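Long-range contact in nitrogenase molybdenum-iron protein beta chain (Clostridium pasteurianum, PDB 4WES), which forms, with the alpha chain, the nitrogenase component that carries the [8Fe-7S] cluster and takes part in reducing dinitrogen to ammonium: residues Y309-P321 and V377-S391. Numbering follows the deposited sequence.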
ATOM      1  N   TYR B 309     -11.824   2.927 -11.770  1.00  8.55           N
ATOM      2  CA  TYR B 309     -10.366   3.067 -11.744  1.00  9.29           C
ATOM      3  C   TYR B 309      -9.641   1.946 -12.477  1.00 10.26           C
ATOM      4  O   TYR B 309      -8.436   1.986 -12.593  1.00 12.25           O
ATOM      5  CB  TYR B 309      -9.886   3.171 -10.316  1.00  9.87           C
ATOM      6  CG  TYR B 309     -10.494   4.354  -9.592  1.00  9.05           C
ATOM      7  CD1 TYR B 309     -10.141   5.658  -9.932  1.00  9.69           C
ATOM      8  CD2 TYR B 309     -11.450   4.189  -8.589  1.00  8.62           C
ATOM      9  CE1 TYR B 309     -10.730   6.749  -9.352  1.00  9.91           C
ATOM     10  CE2 TYR B 309     -12.046   5.287  -8.007  1.00  9.17           C
ATOM     11  CZ  TYR B 309     -11.698   6.570  -8.364  1.00  9.04           C
ATOM     12  OH  TYR B 309     -12.268   7.671  -7.779  1.00  9.70           O
ATOM     13  N   LEU B 310     -10.398   0.947 -12.929  1.00  9.13           N
ATOM     14  CA  LEU B 310      -9.862  -0.251 -13.556  1.00  9.20           C
ATOM     15  C   LEU B 310     -10.118  -0.325 -15.050  1.00  9.13           C
ATOM     16  O   LEU B 310      -9.321  -0.894 -15.792  1.00  9.49           O
ATOM     17  CB  LEU B 310     -10.430  -1.498 -12.854  1.00  9.67           C
ATOM     18  CG  LEU B 310     -10.049  -1.627 -11.386  1.00  9.74           C
ATOM     19  CD1 LEU B 310     -10.932  -2.612 -10.662  1.00 11.66           C
ATOM     20  CD2 LEU B 310      -8.601  -2.055 -11.267  1.00 14.48           C
ATOM     21  N   GLN B 311     -11.251   0.196 -15.500  1.00  9.36           N
ATOM     22  CA  GLN B 311     -11.671  -0.033 -16.883  1.00  9.54           C
ATOM     23  C   GLN B 311     -10.638   0.548 -17.847  1.00  9.42           C
ATOM     24  O   GLN B 311     -10.332   1.752 -17.784  1.00 10.99           O
ATOM     25  CB  GLN B 311     -13.053   0.561 -17.193  1.00 10.26           C
ATOM     26  CG  GLN B 311     -14.176   0.056 -16.309  1.00 10.46           C
ATOM     27  CD  GLN B 311     -14.124  -1.430 -16.105  1.00 10.16           C
ATOM     28  OE1 GLN B 311     -14.358  -2.207 -17.044  1.00 10.24           O
ATOM     29  NE2 GLN B 311     -13.787  -1.830 -14.877  1.00 10.67           N
ATOM     30  N   GLY B 312     -10.179  -0.285 -18.775  1.00  9.79           N
ATOM     31  CA  GLY B 312      -9.287   0.171 -19.817  1.00 10.90           C
ATOM     32  C   GLY B 312      -7.858   0.411 -19.403  1.00 10.56           C
ATOM     33  O   GLY B 312      -7.040   0.847 -20.232  1.00 12.69           O
ATOM     34  N   LYS B 313      -7.503   0.116 -18.153  1.00 10.14           N
ATOM     35  CA  LYS B 313      -6.126   0.324 -17.712  1.00  9.76           C
ATOM     36  C   LYS B 313      -5.206  -0.647 -18.422  1.00  9.51           C
ATOM     37  O   LYS B 313      -5.492  -1.851 -18.447  1.00 10.41           O
ATOM     38  CB  LYS B 313      -6.014   0.138 -16.182  1.00 10.60           C
ATOM     39  CG  LYS B 313      -6.653   1.250 -15.348  1.00 12.41           C
ATOM     40  CD  LYS B 313      -5.700   2.443 -15.201  1.00 14.05           C
ATOM     41  CE  LYS B 313      -6.241   3.556 -14.341  1.00 13.93           C
ATOM     42  NZ  LYS B 313      -7.395   4.166 -14.956  1.00 14.83           N
ATOM     43  N   LYS B 314      -4.070  -0.140 -18.911  1.00  9.21           N
ATOM     44  CA  LYS B 314      -3.083  -0.987 -19.571  1.00  9.00           C
ATOM     45  C   LYS B 314      -2.084  -1.497 -18.555  1.00  8.79           C
ATOM     46  O   LYS B 314      -1.499  -0.726 -17.812  1.00  9.75           O
ATOM     47  CB  LYS B 314      -2.350  -0.200 -20.652  1.00 10.24           C
ATOM     48  CG  LYS B 314      -3.211   0.186 -21.831  1.00 13.00           C
ATOM     49  CD  LYS B 314      -2.457   1.105 -22.803  1.00 19.12           C
ATOM     50  CE  LYS B 314      -3.367   1.754 -23.828  1.00 27.71           C
ATOM     51  NZ  LYS B 314      -2.589   2.783 -24.598  1.00 55.86           N
ATOM     52  N   VAL B 315      -1.885  -2.814 -18.547  1.00  8.89           N
ATOM     53  CA  VAL B 315      -1.061  -3.463 -17.532  1.00  8.58           C
ATOM     54  C   VAL B 315       0.115  -4.193 -18.185  1.00  8.88           C
ATOM     55  O   VAL B 315      -0.058  -4.932 -19.157  1.00  9.81           O
ATOM     56  CB  VAL B 315      -1.889  -4.456 -16.689  1.00  9.62           C
ATOM     57  CG1 VAL B 315      -1.072  -4.982 -15.519  1.00  9.60           C
ATOM     58  CG2 VAL B 315      -3.179  -3.836 -16.211  1.00 10.00           C
ATOM     59  N   ALA B 316       1.299  -4.007 -17.620  1.00  8.56           N
ATOM     60  CA  ALA B 316       2.471  -4.839 -17.950  1.00  8.77           C
ATOM     61  C   ALA B 316       2.671  -5.833 -16.833  1.00  8.52           C
ATOM     62  O   ALA B 316       2.660  -5.454 -15.660  1.00  9.14           O
ATOM     63  CB  ALA B 316       3.712  -3.972 -18.093  1.00  9.63           C
ATOM     64  N   LEU B 317       2.841  -7.111 -17.191  1.00  8.57           N
ATOM     65  CA  LEU B 317       2.991  -8.203 -16.236  1.00  9.70           C
ATOM     66  C   LEU B 317       4.175  -9.061 -16.608  1.00  8.46           C
ATOM     67  O   LEU B 317       4.314  -9.433 -17.773  1.00  9.83           O
ATOM     68  CB  LEU B 317       1.743  -9.150 -16.209  1.00 14.27           C
ATOM     69  CG  LEU B 317       0.385  -8.593 -16.006  1.00 14.79           C
ATOM     70  CD1 LEU B 317      -0.259  -8.262 -17.317  1.00 14.24           C
ATOM     71  CD2 LEU B 317      -0.391  -9.639 -15.246  1.00 20.85           C
ATOM     72  N   LEU B 318       5.018  -9.380 -15.629  1.00  8.24           N
ATOM     73  CA  LEU B 318       6.096 -10.330 -15.828  1.00  8.26           C
ATOM     74  C   LEU B 318       6.116 -11.287 -14.673  1.00  8.28           C
ATOM     75  O   LEU B 318       6.029 -10.868 -13.518  1.00  9.90           O
ATOM     76  CB  LEU B 318       7.515  -9.697 -15.858  1.00  9.75           C
ATOM     77  CG  LEU B 318       7.777  -8.669 -16.930  1.00 10.36           C
ATOM     78  CD1 LEU B 318       7.472  -7.277 -16.412  1.00 11.59           C
ATOM     79  CD2 LEU B 318       9.228  -8.817 -17.430  1.00 11.31           C
ATOM     80  N   GLY B 319       6.331 -12.571 -14.953  1.00  8.59           N
ATOM     81  CA  GLY B 319       6.508 -13.554 -13.890  1.00  9.17           C
ATOM     82  C   GLY B 319       6.443 -14.967 -14.370  1.00  8.48           C
ATOM     83  O   GLY B 319       6.782 -15.267 -15.521  1.00  9.63           O
ATOM     84  N   ASP B 320       6.051 -15.849 -13.471  1.00  9.28           N
ATOM     85  CA  ASP B 320       6.075 -17.268 -13.725  1.00  9.90           C
ATOM     86  C   ASP B 320       4.771 -17.683 -14.418  1.00  9.95           C
ATOM     87  O   ASP B 320       3.718 -17.058 -14.254  1.00 11.74           O
ATOM     88  CB  ASP B 320       6.290 -18.001 -12.399  1.00 11.27           C
ATOM     89  CG  ASP B 320       7.616 -17.714 -11.789  1.00 10.51           C
ATOM     90  OD1 ASP B 320       8.561 -17.340 -12.526  1.00 10.30           O
ATOM     91  OD2 ASP B 320       7.766 -17.894 -10.552  1.00 11.81           O
ATOM     92  N   PRO B 321       4.805 -18.762 -15.230  1.00  9.83           N
ATOM     93  CA  PRO B 321       3.706 -18.932 -16.178  1.00 10.38           C
ATOM     94  C   PRO B 321       2.366 -19.212 -15.534  1.00  9.43           C
ATOM     95  O   PRO B 321       1.342 -18.655 -15.958  1.00 10.02           O
ATOM     96  CB  PRO B 321       4.147 -20.103 -17.071  1.00 11.49           C
ATOM     97  CG  PRO B 321       5.566 -20.314 -16.826  1.00 21.10           C
ATOM     98  CD  PRO B 321       5.955 -19.617 -15.543  1.00 10.96           C
ATOM     99  N   VAL B 377      10.522  -5.733 -21.820  1.00  9.33           N
ATOM    100  CA  VAL B 377       9.307  -5.058 -21.445  1.00  9.34           C
ATOM    101  C   VAL B 377       9.568  -3.559 -21.306  1.00  8.91           C
ATOM    102  O   VAL B 377       8.708  -2.739 -21.644  1.00  9.82           O
ATOM    103  CB  VAL B 377       8.661  -5.681 -20.209  1.00  9.91           C
ATOM    104  CG1 VAL B 377       7.408  -4.901 -19.815  1.00 13.36           C
ATOM    105  CG2 VAL B 377       8.248  -7.101 -20.520  1.00 11.97           C
ATOM    106  N   HIS B 378      10.722  -3.201 -20.742  1.00  8.44           N
ATOM    107  CA  HIS B 378      11.041  -1.781 -20.644  1.00  8.98           C
ATOM    108  C   HIS B 378      11.045  -1.129 -22.029  1.00  9.34           C
ATOM    109  O   HIS B 378      10.482  -0.044 -22.225  1.00  9.90           O
ATOM    110  CB  HIS B 378      12.345  -1.580 -19.897  1.00  8.55           C
ATOM    111  CG  HIS B 378      12.589  -0.156 -19.538  1.00  9.04           C
ATOM    112  ND1 HIS B 378      13.803   0.264 -19.065  1.00  9.64           N
ATOM    113  CD2 HIS B 378      11.771   0.931 -19.551  1.00  9.36           C
ATOM    114  CE1 HIS B 378      13.730   1.561 -18.823  1.00  9.69           C
ATOM    115  NE2 HIS B 378      12.494   1.983 -19.089  1.00  9.88           N
ATOM    116  N   GLN B 379      11.710  -1.765 -22.986  1.00  9.23           N
ATOM    117  CA  GLN B 379      11.713  -1.217 -24.353  1.00  9.52           C
ATOM    118  C   GLN B 379      10.297  -1.039 -24.881  1.00  9.81           C
ATOM    119  O   GLN B 379       9.979  -0.009 -25.512  1.00 11.03           O
ATOM    120  CB  GLN B 379      12.510  -2.079 -25.321  1.00 10.35           C
ATOM    121  CG  GLN B 379      13.992  -2.147 -24.994  1.00 11.21           C
ATOM    122  CD  GLN B 379      14.810  -2.476 -26.252  1.00 11.80           C
ATOM    123  OE1 GLN B 379      14.782  -3.589 -26.754  1.00 14.57           O
ATOM    124  NE2 GLN B 379      15.468  -1.472 -26.773  1.00 12.98           N
ATOM    125  N   TRP B 380       9.435  -2.026 -24.674  1.00 10.08           N
ATOM    126  CA  TRP B 380       8.062  -1.901 -25.144  1.00  9.60           C
ATOM    127  C   TRP B 380       7.361  -0.708 -24.501  1.00 10.15           C
ATOM    128  O   TRP B 380       6.652   0.031 -25.193  1.00 10.97           O
ATOM    129  CB  TRP B 380       7.282  -3.182 -24.870  1.00 10.75           C
ATOM    130  CG  TRP B 380       7.863  -4.403 -25.486  1.00 11.69           C
ATOM    131  CD1 TRP B 380       8.838  -4.492 -26.464  1.00 13.36           C
ATOM    132  CD2 TRP B 380       7.509  -5.735 -25.164  1.00 11.99           C
ATOM    133  NE1 TRP B 380       9.110  -5.808 -26.741  1.00 15.89           N
ATOM    134  CE2 TRP B 380       8.312  -6.587 -25.944  1.00 14.47           C
ATOM    135  CE3 TRP B 380       6.587  -6.291 -24.272  1.00 12.60           C
ATOM    136  CZ2 TRP B 380       8.199  -7.971 -25.873  1.00 18.67           C
ATOM    137  CZ3 TRP B 380       6.482  -7.655 -24.201  1.00 15.24           C
ATOM    138  CH2 TRP B 380       7.276  -8.474 -25.001  1.00 16.89           C
ATOM    139  N   ILE B 381       7.557  -0.544 -23.194  1.00  9.76           N
ATOM    140  CA  ILE B 381       6.947   0.566 -22.471  1.00  9.25           C
ATOM    141  C   ILE B 381       7.393   1.908 -23.018  1.00 10.60           C
ATOM    142  O   ILE B 381       6.610   2.841 -23.099  1.00 10.90           O
ATOM    143  CB  ILE B 381       7.223   0.424 -20.972  1.00  9.75           C
ATOM    144  CG1 ILE B 381       6.383  -0.723 -20.402  1.00  9.92           C
ATOM    145  CG2 ILE B 381       6.955   1.703 -20.225  1.00 10.67           C
ATOM    146  CD1 ILE B 381       6.804  -1.174 -19.012  1.00 10.09           C
ATOM    147  N   LYS B 382       8.667   1.995 -23.419  1.00 10.15           N
ATOM    148  CA  LYS B 382       9.145   3.246 -24.002  0.50 10.75           C
ATOM    149  C   LYS B 382       8.464   3.606 -25.323  1.00 12.46           C
ATOM    150  O   LYS B 382       8.452   4.779 -25.724  1.00 15.59           O
ATOM    151  CB  LYS B 382      10.657   3.191 -24.231  0.50 11.81           C
ATOM    152  CG  LYS B 382      11.469   3.169 -22.953  0.50 12.55           C
ATOM    153  CD  LYS B 382      12.945   2.992 -23.257  0.50 12.81           C
ATOM    154  CE  LYS B 382      13.754   3.122 -21.994  0.50 15.15           C
ATOM    155  NZ  LYS B 382      13.614   4.488 -21.403  0.50 21.26           N
ATOM    156  N   ASN B 383       7.947   2.591 -26.010  1.00 11.61           N
ATOM    157  CA  ASN B 383       7.216   2.807 -27.253  1.00 11.93           C
ATOM    158  C   ASN B 383       5.734   3.045 -27.068  1.00 12.59           C
ATOM    159  O   ASN B 383       5.149   3.819 -27.824  1.00 14.92           O
ATOM    160  CB  ASN B 383       7.489   1.661 -28.211  1.00 13.41           C
ATOM    161  CG  ASN B 383       8.881   1.749 -28.794  1.00 13.88           C
ATOM    162  OD1 ASN B 383       9.069   2.394 -29.814  1.00 18.64           O
ATOM    163  ND2 ASN B 383       9.851   1.131 -28.150  1.00 12.74           N
ATOM    164  N   GLU B 384       5.121   2.397 -26.082  1.00 11.43           N
ATOM    165  CA  GLU B 384       3.738   2.701 -25.715  1.00 11.58           C
ATOM    166  C   GLU B 384       3.616   2.410 -24.209  1.00 10.37           C
ATOM    167  O   GLU B 384       3.852   1.279 -23.764  1.00 10.81           O
ATOM    168  CB  GLU B 384       2.730   1.864 -26.505  1.00 12.80           C
ATOM    169  CG  GLU B 384       1.300   2.194 -26.105  1.00 16.66           C
ATOM    170  CD  GLU B 384       0.249   1.344 -26.783  1.00 22.09           C
ATOM    171  OE1 GLU B 384       0.600   0.535 -27.696  1.00 21.61           O
ATOM    172  OE2 GLU B 384      -0.948   1.445 -26.373  1.00 24.53           O
ATOM    173  N   GLY B 385       3.298   3.440 -23.446  1.00 10.56           N
ATOM    174  CA  GLY B 385       3.272   3.341 -22.011  1.00 10.73           C
ATOM    175  C   GLY B 385       2.136   2.494 -21.478  1.00 10.99           C
ATOM    176  O   GLY B 385       1.190   2.171 -22.171  1.00 12.09           O
ATOM    177  N   VAL B 386       2.214   2.236 -20.171  1.00 10.36           N
ATOM    178  CA  VAL B 386       1.186   1.494 -19.446  1.00 10.23           C
ATOM    179  C   VAL B 386       0.783   2.226 -18.191  1.00 10.09           C
ATOM    180  O   VAL B 386       1.401   3.215 -17.805  1.00 10.87           O
ATOM    181  CB  VAL B 386       1.645   0.063 -19.100  1.00 10.25           C
ATOM    182  CG1 VAL B 386       1.920  -0.744 -20.369  1.00 11.57           C
ATOM    183  CG2 VAL B 386       2.873   0.069 -18.206  1.00 10.69           C
ATOM    184  N   ASP B 387      -0.312   1.767 -17.597  1.00  8.72           N
ATOM    185  CA  ASP B 387      -0.898   2.356 -16.410  1.00  9.30           C
ATOM    186  C   ASP B 387      -0.566   1.630 -15.094  1.00  8.72           C
ATOM    187  O   ASP B 387      -0.849   2.133 -14.018  1.00  9.60           O
ATOM    188  CB  ASP B 387      -2.418   2.417 -16.572  1.00  9.39           C
ATOM    189  CG  ASP B 387      -2.840   3.167 -17.794  1.00 10.43           C
ATOM    190  OD1 ASP B 387      -2.426   4.357 -17.912  1.00 13.65           O
ATOM    191  OD2 ASP B 387      -3.538   2.615 -18.667  1.00 11.35           O
ATOM    192  N   LEU B 388       0.043   0.450 -15.219  1.00  8.55           N
ATOM    193  CA  LEU B 388       0.244  -0.433 -14.081  1.00  8.47           C
ATOM    194  C   LEU B 388       1.294  -1.470 -14.484  1.00  7.81           C
ATOM    195  O   LEU B 388       1.286  -1.960 -15.595  1.00  8.70           O
ATOM    196  CB  LEU B 388      -1.071  -1.146 -13.728  1.00  9.23           C
ATOM    197  CG  LEU B 388      -1.102  -2.070 -12.494  1.00  9.33           C
ATOM    198  CD1 LEU B 388      -0.917  -1.268 -11.215  1.00 10.73           C
ATOM    199  CD2 LEU B 388      -2.408  -2.861 -12.454  1.00 10.29           C
ATOM    200  N   LEU B 389       2.162  -1.776 -13.528  1.00  8.01           N
ATOM    201  CA  LEU B 389       3.202  -2.804 -13.679  1.00  8.31           C
ATOM    202  C   LEU B 389       3.075  -3.768 -12.532  1.00  7.92           C
ATOM    203  O   LEU B 389       3.054  -3.345 -11.374  1.00  8.89           O
ATOM    204  CB  LEU B 389       4.587  -2.165 -13.679  1.00  8.89           C
ATOM    205  CG  LEU B 389       5.797  -3.086 -13.710  1.00  9.20           C
ATOM    206  CD1 LEU B 389       5.875  -3.939 -14.946  1.00 10.56           C
ATOM    207  CD2 LEU B 389       7.078  -2.318 -13.550  1.00 11.22           C
ATOM    208  N   ILE B 390       3.063  -5.052 -12.850  1.00  7.98           N
ATOM    209  CA  ILE B 390       2.970  -6.130 -11.866  1.00  8.22           C
ATOM    210  C   ILE B 390       4.102  -7.122 -12.108  1.00  7.79           C
ATOM    211  O   ILE B 390       4.195  -7.698 -13.189  1.00  8.81           O
ATOM    212  CB  ILE B 390       1.607  -6.860 -11.916  1.00  9.16           C
ATOM    213  CG1 ILE B 390       0.431  -5.877 -11.853  1.00  9.21           C
ATOM    214  CG2 ILE B 390       1.542  -7.879 -10.795  1.00 10.10           C
ATOM    215  CD1 ILE B 390      -0.910  -6.526 -11.942  1.00 11.06           C
ATOM    216  N   SER B 391       4.986  -7.270 -11.122  1.00  7.58           N
ATOM    217  CA  SER B 391       6.129  -8.143 -11.275  1.00  7.94           C
ATOM    218  C   SER B 391       6.796  -8.355  -9.937  1.00  7.14           C
ATOM    219  O   SER B 391       6.394  -7.771  -8.932  1.00  8.14           O
ATOM    220  CB  SER B 391       7.182  -7.544 -12.249  1.00  8.89           C
ATOM    221  OG  SER B 391       7.896  -6.448 -11.659  1.00  8.87           O
TER
HETATM  222  O   HOH W   1      -5.489   3.420 -20.248  1.00 36.69           O
HETATM  223  O   HOH W   2      -0.554   3.728 -23.402  1.00 67.00           O
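Ala-316 and Leu-318 bind strand 314-318 to strand 388-391 in parallel register, Val-315 lying beside Leu-388, Ala-316 beside Leu-389 and Leu-317 beside Ile-390. The short strand axes diverge by only 16°. Ala-316 N donates to Leu-388 O (2.9 Å), Ala-316 O accepts from Ile-390 N, and Leu-318 N donates to Ile-390 O. Helix 377-383 runs nearly antiparallel to the first strand, the helix-to-strand return of a beta-alpha-beta crossover within a parallel, Rossmann-like sheet.

Side chains sort to the two faces. Beneath the helix, the small CB of Ala-316 meets Leu-389 CD1 at 3.8 Å, with Val-377 CG1, Ile-381 CD1 and Val-386 CG2 farther round it. Leu-318 and Val-377 run alongside one another head to tail, with Leu-318 CD2 3.7 Å from Val-377 CG2. On the other face Val-315 and Leu-388 project together from neighbouring strands, Val-315 CG2 meeting Leu-388 CD2 at 4.0 Å, while Val-315 CG1 also touches Ile-390 CD1; helix 321-333 covers this face through Ile-331 and Leu-327.

At the N-terminal end of the two strands the contact turns polar. Asp-387 N donates to Lys-314 O, and Asp-387 OD2 receives Lys-314 N through its anti lone pair in a practically straight bond (2.8 Å, 179°). A water joins the same carboxylate oxygen to Gly-312 O. Lys-313 crosses this side chain roughly perpendicularly, its CD 3.6 Å from Asp-387 CB. With chi2 to chi4 all near 180°, Lys-314 reaches out to full length and meets Glu-384 at about a right angle, NZ lying 2.8 Å from OE2 in a salt bridge on that oxygen's anti lone pair. A second water links NZ to Gly-385 O.

Asp-387 thus extends the pairing with a side-chain acceptor; Lys-313 and Lys-314, without contact between charged atoms, would probably favour its anionic form, while Glu-384 has salt bridges to Lys-314 and Lys-339. Apolar contacts seat the helix, while charge and water secure the partly exposed strand ends.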